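Local coordinates for protein phosphodiesterase (Candida albicans, PDB 6CPU) that is a mainly helical, metal-binding protein of the HD-type phosphodiesterase family, carrying a zinc ion and a magnesium ion, at residues L230-C233 with V234-M237; N448-K451 with L452-L456; K21-T24 with F25-I29. One frame throughout, in Å; residues are numbered along the deposited sequence.

From the N terminus, interaction 3 comes first, where a short loop leads from edge strand 16-21 of the parallel sheet into helix 25-34. Interaction 1 is next, about two turns of helix 227-242, buried, and interaction 2 last, just over two turns of helix 446-462. All three are local; they follow in series, none nesting or crossing, and only interaction 3 closes a turn between strand and helix. Their centres lie about 27 Å (1 and 3), 25 Å (1 and 2) and 46 Å (2 and 3) apart. Interactions 1 and 2 belong to the all-helical region around the metals; interaction 3 lies across the chain's centre from interaction 2.

Interaction 1 (L230-C233 with V234-M237); sequences LVYC and VYLM
Y232 lies in the dense part of this helical segment, touched by Y235 and L236 of the next turn. The two tyrosines run side by side and point the same way, but their rings are not parallel: the planes stand at 54°, with centroids 5.1 Å apart. CD2 of Y235 sits over one face of the Y232 ring, offset toward its rim, and comes within 3.5 Å of Y232 CE2. L236 reaches another part of the same ring, its CD2 lying 3.6 Å from Y232 CE1, and its CG and CD1 are almost as near. The Y232 ring gets this close to both neighbours because its CG is anti to the backbone N (chi1 -164°), beside the carbonyl carbon, which leans it toward the residues that follow. At its far end, OH hydrogen bonds to T318 O, a partner in a separate loop. The backbone is regular alpha helix: V234 N, Y235 N, L236 N and M237 N each donate to the carbonyl four residues back, the L236 N to Y232 O bond measuring 2.9 Å. These residues pack on helices 205-216, 253-264 and 276-292; L230 and V234 both press on V280 of the last, which also carries the zinc ligand H278. Between the side chains of C233 and M237 the fit is slacker, though this side too is buried and faces protein. M237 bends at its last torsion (chi3 -83°), bringing CE onto the backbone, 3.3 Å from C233 O, yet CE remains 4.2 Å from C233 CB. Both residues turn instead to V215 of helix 205-216. The side chains of L230 and V231 stay clear of the following turn, while V231 packs on I260 and R264 of helix 253-264.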
loop_
_atom_site.group_PDB
_atom_site.type_symbol
_atom_site.label_atom_id
_atom_site.label_comp_id
_atom_site.label_asym_id
_atom_site.label_seq_id
_atom_site.Cartn_x
_atom_site.Cartn_y
_atom_site.Cartn_z
ATOM N N LEU A 230 -1.043 1.608 11.599
ATOM C CA LEU A 230 -1.513 2.029 10.281
ATOM C C LEU A 230 -2.745 1.253 9.820
ATOM O O LEU A 230 -3.643 1.811 9.181
ATOM C CB LEU A 230 -0.378 1.941 9.259
ATOM C CG LEU A 230 0.698 3.022 9.472
ATOM C CD1 LEU A 230 2.017 2.625 8.809
ATOM C CD2 LEU A 230 0.226 4.399 8.994
ATOM N N VAL A 231 -2.802 -0.029 10.160
ATOM C CA VAL A 231 -3.994 -0.839 9.892
ATOM C C VAL A 231 -5.208 -0.191 10.552
ATOM O O VAL A 231 -6.275 -0.027 9.922
ATOM C CB VAL A 231 -3.818 -2.286 10.408
ATOM C CG1 VAL A 231 -5.147 -3.051 10.423
ATOM C CG2 VAL A 231 -2.797 -3.019 9.555
ATOM N N TYR A 232 -5.057 0.176 11.820
ATOM C CA TYR A 232 -6.184 0.787 12.536
ATOM C C TYR A 232 -6.563 2.142 11.951
ATOM O O TYR A 232 -7.738 2.464 11.875
ATOM C CB TYR A 232 -5.907 0.920 14.024
ATOM C CG TYR A 232 -7.183 1.163 14.796
ATOM C CD1 TYR A 232 -7.546 2.450 15.199
ATOM C CD2 TYR A 232 -8.037 0.110 15.103
ATOM C CE1 TYR A 232 -8.725 2.677 15.904
ATOM C CE2 TYR A 232 -9.214 0.325 15.811
ATOM C CZ TYR A 232 -9.556 1.609 16.207
ATOM O OH TYR A 232 -10.740 1.828 16.908
ATOM N N CYS A 233 -5.570 2.937 11.546
ATOM C CA CYS A 233 -5.841 4.191 10.846
ATOM C C CYS A 233 -6.704 3.999 9.602
ATOM O O CYS A 233 -7.642 4.764 9.366
ATOM C CB CYS A 233 -4.546 4.903 10.464
ATOM S SG CYS A 233 -3.580 5.532 11.867
ATOM N N VAL A 234 -6.396 2.980 8.802
ATOM C CA VAL A 234 -7.211 2.682 7.639
ATOM C C VAL A 234 -8.645 2.342 8.067
ATOM O O VAL A 234 -9.603 2.815 7.464
ATOM C CB VAL A 234 -6.626 1.525 6.808
ATOM C CG1 VAL A 234 -7.556 1.172 5.654
ATOM C CG2 VAL A 234 -5.259 1.899 6.256
ATOM N N TYR A 235 -8.785 1.535 9.111
ATOM C CA TYR A 235 -10.106 1.172 9.612
ATOM C C TYR A 235 -10.906 2.432 9.990
ATOM O O TYR A 235 -12.058 2.573 9.603
ATOM C CB TYR A 235 -9.999 0.197 10.797
ATOM C CG TYR A 235 -11.224 0.204 11.676
ATOM C CD1 TYR A 235 -12.426 -0.331 11.232
ATOM C CD2 TYR A 235 -11.197 0.802 12.935
ATOM C CE1 TYR A 235 -13.567 -0.300 12.040
ATOM C CE2 TYR A 235 -12.323 0.833 13.742
ATOM C CZ TYR A 235 -13.504 0.287 13.288
ATOM O OH TYR A 235 -14.620 0.333 14.111
ATOM N N LEU A 236 -10.282 3.347 10.723
ATOM C CA LEU A 236 -10.947 4.590 11.126
ATOM C C LEU A 236 -11.490 5.357 9.922
ATOM O O LEU A 236 -12.647 5.787 9.907
ATOM C CB LEU A 236 -9.983 5.483 11.912
ATOM C CG LEU A 236 -9.629 4.986 13.306
ATOM C CD1 LEU A 236 -8.512 5.827 13.896
ATOM C CD2 LEU A 236 -10.854 4.969 14.215
ATOM N N MET A 237 -10.665 5.490 8.891
ATOM C CA MET A 237 -11.043 6.258 7.712
ATOM C C MET A 237 -12.079 5.595 6.823
ATOM O O MET A 237 -13.042 6.242 6.391
ATOM C CB MET A 237 -9.797 6.623 6.925
ATOM C CG MET A 237 -8.970 7.645 7.660
ATOM S SD MET A 237 -7.510 8.165 6.762
ATOM C CE MET A 237 -6.346 6.859 7.155
#

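Interaction 2 (N448-K451 with L452-L456); sequences NTVK and LISAL
S454 folds its hydroxyl back onto the carbonyl oxygen of V450, one helical turn earlier. Starting at the root of the side chain, CB already lies 3.2 Å from V450 O and 3.7 Å from K451 O, resting over the carbonyl end of the preceding turn. OG then leaves CB on the side of the backbone N (chi1 -60°), and this torsion carries it to 2.7 Å from V450 O, where it donates a hydrogen bond. It arrives from above the carbonyl plane, 40° out of it. V450 O meanwhile takes the regular helical bond from S454 N at 2.9 Å, almost in line with the C=O bond, so one oxygen is gripped by two donors of a single residue. The nearest side-chain atom to the tip in this turn is V450 CG1, 4.0 Å from OG. Beyond the turn S454 packs on L414 and S418 of helix 411-421 and on L334; in this buried setting the bond to V450 O gives the hydroxyl its partner. A455 N donates to K451 O at 2.8 Å, and T449 O and N448 O serve I453 N and L452 N. This is the familiar way for a buried helical serine to bond the carbonyl of residue i-4, here inside helix 446-462, whose last residue, D462, is a zinc ligand.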
loop_
_atom_site.group_PDB
_atom_site.type_symbol
_atom_site.label_atom_id
_atom_site.label_comp_id
_atom_site.label_asym_id
_atom_site.label_seq_id
_atom_site.Cartn_x
_atom_site.Cartn_y
_atom_site.Cartn_z
ATOM N N ASN A 448 -17.708 11.260 -16.586
ATOM C CA ASN A 448 -16.348 11.759 -16.834
ATOM C C ASN A 448 -15.934 12.917 -15.919
ATOM O O ASN A 448 -14.743 13.157 -15.718
ATOM C CB ASN A 448 -16.160 12.143 -18.304
ATOM C CG ASN A 448 -16.242 10.948 -19.234
ATOM O OD1 ASN A 448 -15.873 9.834 -18.869
ATOM N ND2 ASN A 448 -16.728 11.176 -20.446
ATOM N N THR A 449 -16.913 13.626 -15.365
ATOM C CA THR A 449 -16.651 14.657 -14.357
ATOM C C THR A 449 -16.231 14.023 -13.024
ATOM O O THR A 449 -15.276 14.472 -12.394
ATOM C CB THR A 449 -17.888 15.564 -14.155
ATOM O OG1 THR A 449 -18.143 16.287 -15.367
ATOM C CG2 THR A 449 -17.675 16.560 -13.018
ATOM N N VAL A 450 -16.951 12.991 -12.605
ATOM C CA VAL A 450 -16.585 12.229 -11.401
ATOM C C VAL A 450 -15.169 11.654 -11.564
ATOM O O VAL A 450 -14.331 11.805 -10.674
ATOM C CB VAL A 450 -17.614 11.115 -11.102
ATOM C CG1 VAL A 450 -17.104 10.141 -10.043
ATOM C CG2 VAL A 450 -18.938 11.723 -10.652
ATOM N N LYS A 451 -14.902 11.040 -12.718
ATOM C CA LYS A 451 -13.574 10.490 -13.017
ATOM C C LYS A 451 -12.473 11.521 -12.907
ATOM O O LYS A 451 -11.416 11.244 -12.353
ATOM C CB LYS A 451 -13.522 9.897 -14.426
ATOM C CG LYS A 451 -14.097 8.505 -14.569
ATOM C CD LYS A 451 -14.171 8.137 -16.040
ATOM C CE LYS A 451 -13.981 6.655 -16.261
ATOM N NZ LYS A 451 -14.438 6.256 -17.623
ATOM N N LEU A 452 -12.704 12.712 -13.453
ATOM C CA LEU A 452 -11.663 13.728 -13.483
ATOM C C LEU A 452 -11.375 14.289 -12.098
ATOM O O LEU A 452 -10.214 14.449 -11.728
ATOM C CB LEU A 452 -12.027 14.869 -14.445
ATOM C CG LEU A 452 -10.994 15.994 -14.534
ATOM C CD1 LEU A 452 -9.693 15.521 -15.171
ATOM C CD2 LEU A 452 -11.569 17.178 -15.307
ATOM N N ILE A 453 -12.417 14.614 -11.342
ATOM C CA ILE A 453 -12.213 15.127 -9.990
ATOM C C ILE A 453 -11.499 14.071 -9.141
ATOM O O ILE A 453 -10.531 14.371 -8.451
ATOM C CB ILE A 453 -13.529 15.539 -9.298
ATOM C CG1 ILE A 453 -14.240 16.656 -10.084
ATOM C CG2 ILE A 453 -13.252 16.000 -7.874
ATOM C CD1 ILE A 453 -13.339 17.799 -10.482
ATOM N N SER A 454 -11.975 12.835 -9.230
ATOM C CA SER A 454 -11.344 11.706 -8.539
ATOM C C SER A 454 -9.871 11.578 -8.921
ATOM O O SER A 454 -9.013 11.450 -8.044
ATOM C CB SER A 454 -12.094 10.428 -8.857
ATOM O OG SER A 454 -13.438 10.541 -8.432
ATOM N N ALA A 455 -9.580 11.655 -10.223
ATOM C CA ALA A 455 -8.209 11.574 -10.728
ATOM C C ALA A 455 -7.318 12.680 -10.189
ATOM O O ALA A 455 -6.169 12.451 -9.822
ATOM C CB ALA A 455 -8.204 11.603 -12.249
ATOM N N LEU A 456 -7.845 13.896 -10.153
ATOM C CA LEU A 456 -7.077 15.023 -9.658
ATOM C C LEU A 456 -6.808 14.909 -8.165
ATOM O O LEU A 456 -5.730 15.242 -7.708
ATOM C CB LEU A 456 -7.798 16.339 -9.977
ATOM C CG LEU A 456 -7.901 16.656 -11.475
ATOM C CD1 LEU A 456 -8.867 17.817 -11.700
ATOM C CD2 LEU A 456 -6.537 16.950 -12.080
#

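Interaction 3 (K21-T24 with F25-I29); sequences KFDT and FKHLI
T24, D23 and F22 each meet the first turn of helix 25-34 in a different way. The polar bonds come first. T24 holds the N-cap position: its OG1 accepts from H27 N at 3.0 Å, taking up an amide that the opening helix turn leaves without a helical carbonyl. OG1 stands between the backbone N and the carbonyl carbon of its own residue (chi1 66°), and from there it faces the helix end. The regular pattern begins straight away, with L28 N donating to T24 O at 3.2 Å, while K26 N is taken by the carboxylate of D80. D23 makes the second side-chain bond. H27 ND1 donates to D23 OD1 over 2.8 Å in a nearly straight line, 174° at the hydrogen, and the carboxylate receives it on the syn lone pair, the side of its other oxygen. Carboxylate and imidazole are nearly coplanar, and OD1 lies in the ring plane at its edge. This bond should fix the rotation of the ring and favour a proton on ND1. The apolar contacts belong to F22 and L28, which cross at about a right angle. L28 CA stands over the centre of the F22 ring, 3.9 Å from the centroid, in a CH-pi contact, and L28 CG comes to 3.8 Å from F22 CD2. Both residues also rest on L5 of strand 2-6. The whole is a threonine N-cap at a strand-to-helix turn, in the helical connection that leads from edge strand 16-21 past strand 2-6 to strand 46-49, a beta-alpha-beta crossover of the parallel sheet.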
loop_
_atom_site.group_PDB
_atom_site.type_symbol
_atom_site.label_atom_id
_atom_site.label_comp_id
_atom_site.label_asym_id
_atom_site.label_seq_id
_atom_site.Cartn_x
_atom_site.Cartn_y
_atom_site.Cartn_z
ATOM N N LYS A 21 6.191 -25.002 16.265
ATOM C CA LYS A 21 5.188 -26.042 16.239
ATOM C C LYS A 21 3.882 -25.389 16.633
ATOM O O LYS A 21 3.782 -24.802 17.697
ATOM C CB LYS A 21 5.557 -27.187 17.204
ATOM C CG LYS A 21 4.477 -28.240 17.388
ATOM C CD LYS A 21 4.291 -29.092 16.146
ATOM C CE LYS A 21 2.953 -29.798 16.172
ATOM N NZ LYS A 21 2.823 -30.633 17.395
ATOM N N PHE A 22 2.886 -25.485 15.768
ATOM C CA PHE A 22 1.592 -24.891 16.033
ATOM C C PHE A 22 0.588 -25.981 16.361
ATOM O O PHE A 22 0.581 -27.036 15.727
ATOM C CB PHE A 22 1.130 -24.044 14.839
ATOM C CG PHE A 22 1.962 -22.821 14.648
ATOM C CD1 PHE A 22 1.755 -21.706 15.444
ATOM C CD2 PHE A 22 3.008 -22.815 13.734
ATOM C CE1 PHE A 22 2.556 -20.581 15.306
ATOM C CE2 PHE A 22 3.810 -21.696 13.597
ATOM C CZ PHE A 22 3.578 -20.579 14.377
ATOM N N ASP A 23 -0.245 -25.712 17.357
ATOM C CA ASP A 23 -1.295 -26.641 17.749
ATOM C C ASP A 23 -2.458 -26.610 16.773
ATOM O O ASP A 23 -3.170 -27.608 16.627
ATOM C CB ASP A 23 -1.779 -26.359 19.185
ATOM C CG ASP A 23 -2.397 -24.981 19.350
ATOM O OD1 ASP A 23 -2.094 -24.062 18.552
ATOM O OD2 ASP A 23 -3.197 -24.804 20.296
ATOM N N THR A 24 -2.660 -25.471 16.104
ATOM C CA THR A 24 -3.780 -25.298 15.180
ATOM C C THR A 24 -3.357 -24.524 13.927
ATOM O O THR A 24 -2.430 -23.725 13.968
ATOM C CB THR A 24 -4.943 -24.519 15.827
ATOM O OG1 THR A 24 -4.545 -23.176 16.103
ATOM C CG2 THR A 24 -5.400 -25.170 17.137
ATOM N N PHE A 25 -4.073 -24.768 12.835
ATOM C CA PHE A 25 -3.849 -24.072 11.566
ATOM C C PHE A 25 -4.165 -22.593 11.756
ATOM O O PHE A 25 -3.473 -21.734 11.213
ATOM C CB PHE A 25 -4.732 -24.679 10.464
ATOM C CG PHE A 25 -4.454 -24.153 9.066
ATOM C CD1 PHE A 25 -3.149 -24.015 8.593
ATOM C CD2 PHE A 25 -5.502 -23.832 8.212
ATOM C CE1 PHE A 25 -2.905 -23.547 7.308
ATOM C CE2 PHE A 25 -5.266 -23.372 6.925
ATOM C CZ PHE A 25 -3.961 -23.225 6.475
ATOM N N LYS A 26 -5.204 -22.302 12.537
ATOM C CA LYS A 26 -5.569 -20.924 12.828
ATOM C C LYS A 26 -4.407 -20.162 13.469
ATOM O O LYS A 26 -4.103 -19.040 13.073
ATOM C CB LYS A 26 -6.806 -20.857 13.715
ATOM C CG LYS A 26 -7.257 -19.435 13.995
ATOM C CD LYS A 26 -8.500 -19.381 14.871
ATOM C CE LYS A 26 -8.162 -19.199 16.340
ATOM N NZ LYS A 26 -9.414 -19.029 17.130
ATOM N N HIS A 27 -3.749 -20.760 14.459
ATOM C CA HIS A 27 -2.614 -20.095 15.084
ATOM C C HIS A 27 -1.429 -19.907 14.113
ATOM O O HIS A 27 -0.745 -18.864 14.138
ATOM C CB HIS A 27 -2.186 -20.821 16.355
ATOM C CG HIS A 27 -3.116 -20.608 17.512
ATOM N ND1 HIS A 27 -3.269 -21.536 18.521
ATOM C CD2 HIS A 27 -3.933 -19.575 17.823
ATOM C CE1 HIS A 27 -4.136 -21.080 19.407
ATOM N NE2 HIS A 27 -4.556 -19.894 19.006
ATOM N N LEU A 28 -1.198 -20.894 13.252
ATOM C CA LEU A 28 -0.185 -20.775 12.186
ATOM C C LEU A 28 -0.499 -19.588 11.248
ATOM O O LEU A 28 0.380 -18.774 10.939
ATOM C CB LEU A 28 -0.095 -22.084 11.393
ATOM C CG LEU A 28 1.133 -22.250 10.498
ATOM C CD1 LEU A 28 1.451 -23.727 10.262
ATOM C CD2 LEU A 28 0.934 -21.551 9.168
ATOM N N ILE A 29 -1.758 -19.474 10.840
ATOM C CA ILE A 29 -2.207 -18.354 9.988
ATOM C C ILE A 29 -1.974 -17.005 10.684
ATOM O O ILE A 29 -1.486 -16.058 10.062
ATOM C CB ILE A 29 -3.685 -18.510 9.577
ATOM C CG1 ILE A 29 -3.834 -19.662 8.578
ATOM C CG2 ILE A 29 -4.214 -17.245 8.924
ATOM C CD1 ILE A 29 -5.274 -20.094 8.350
#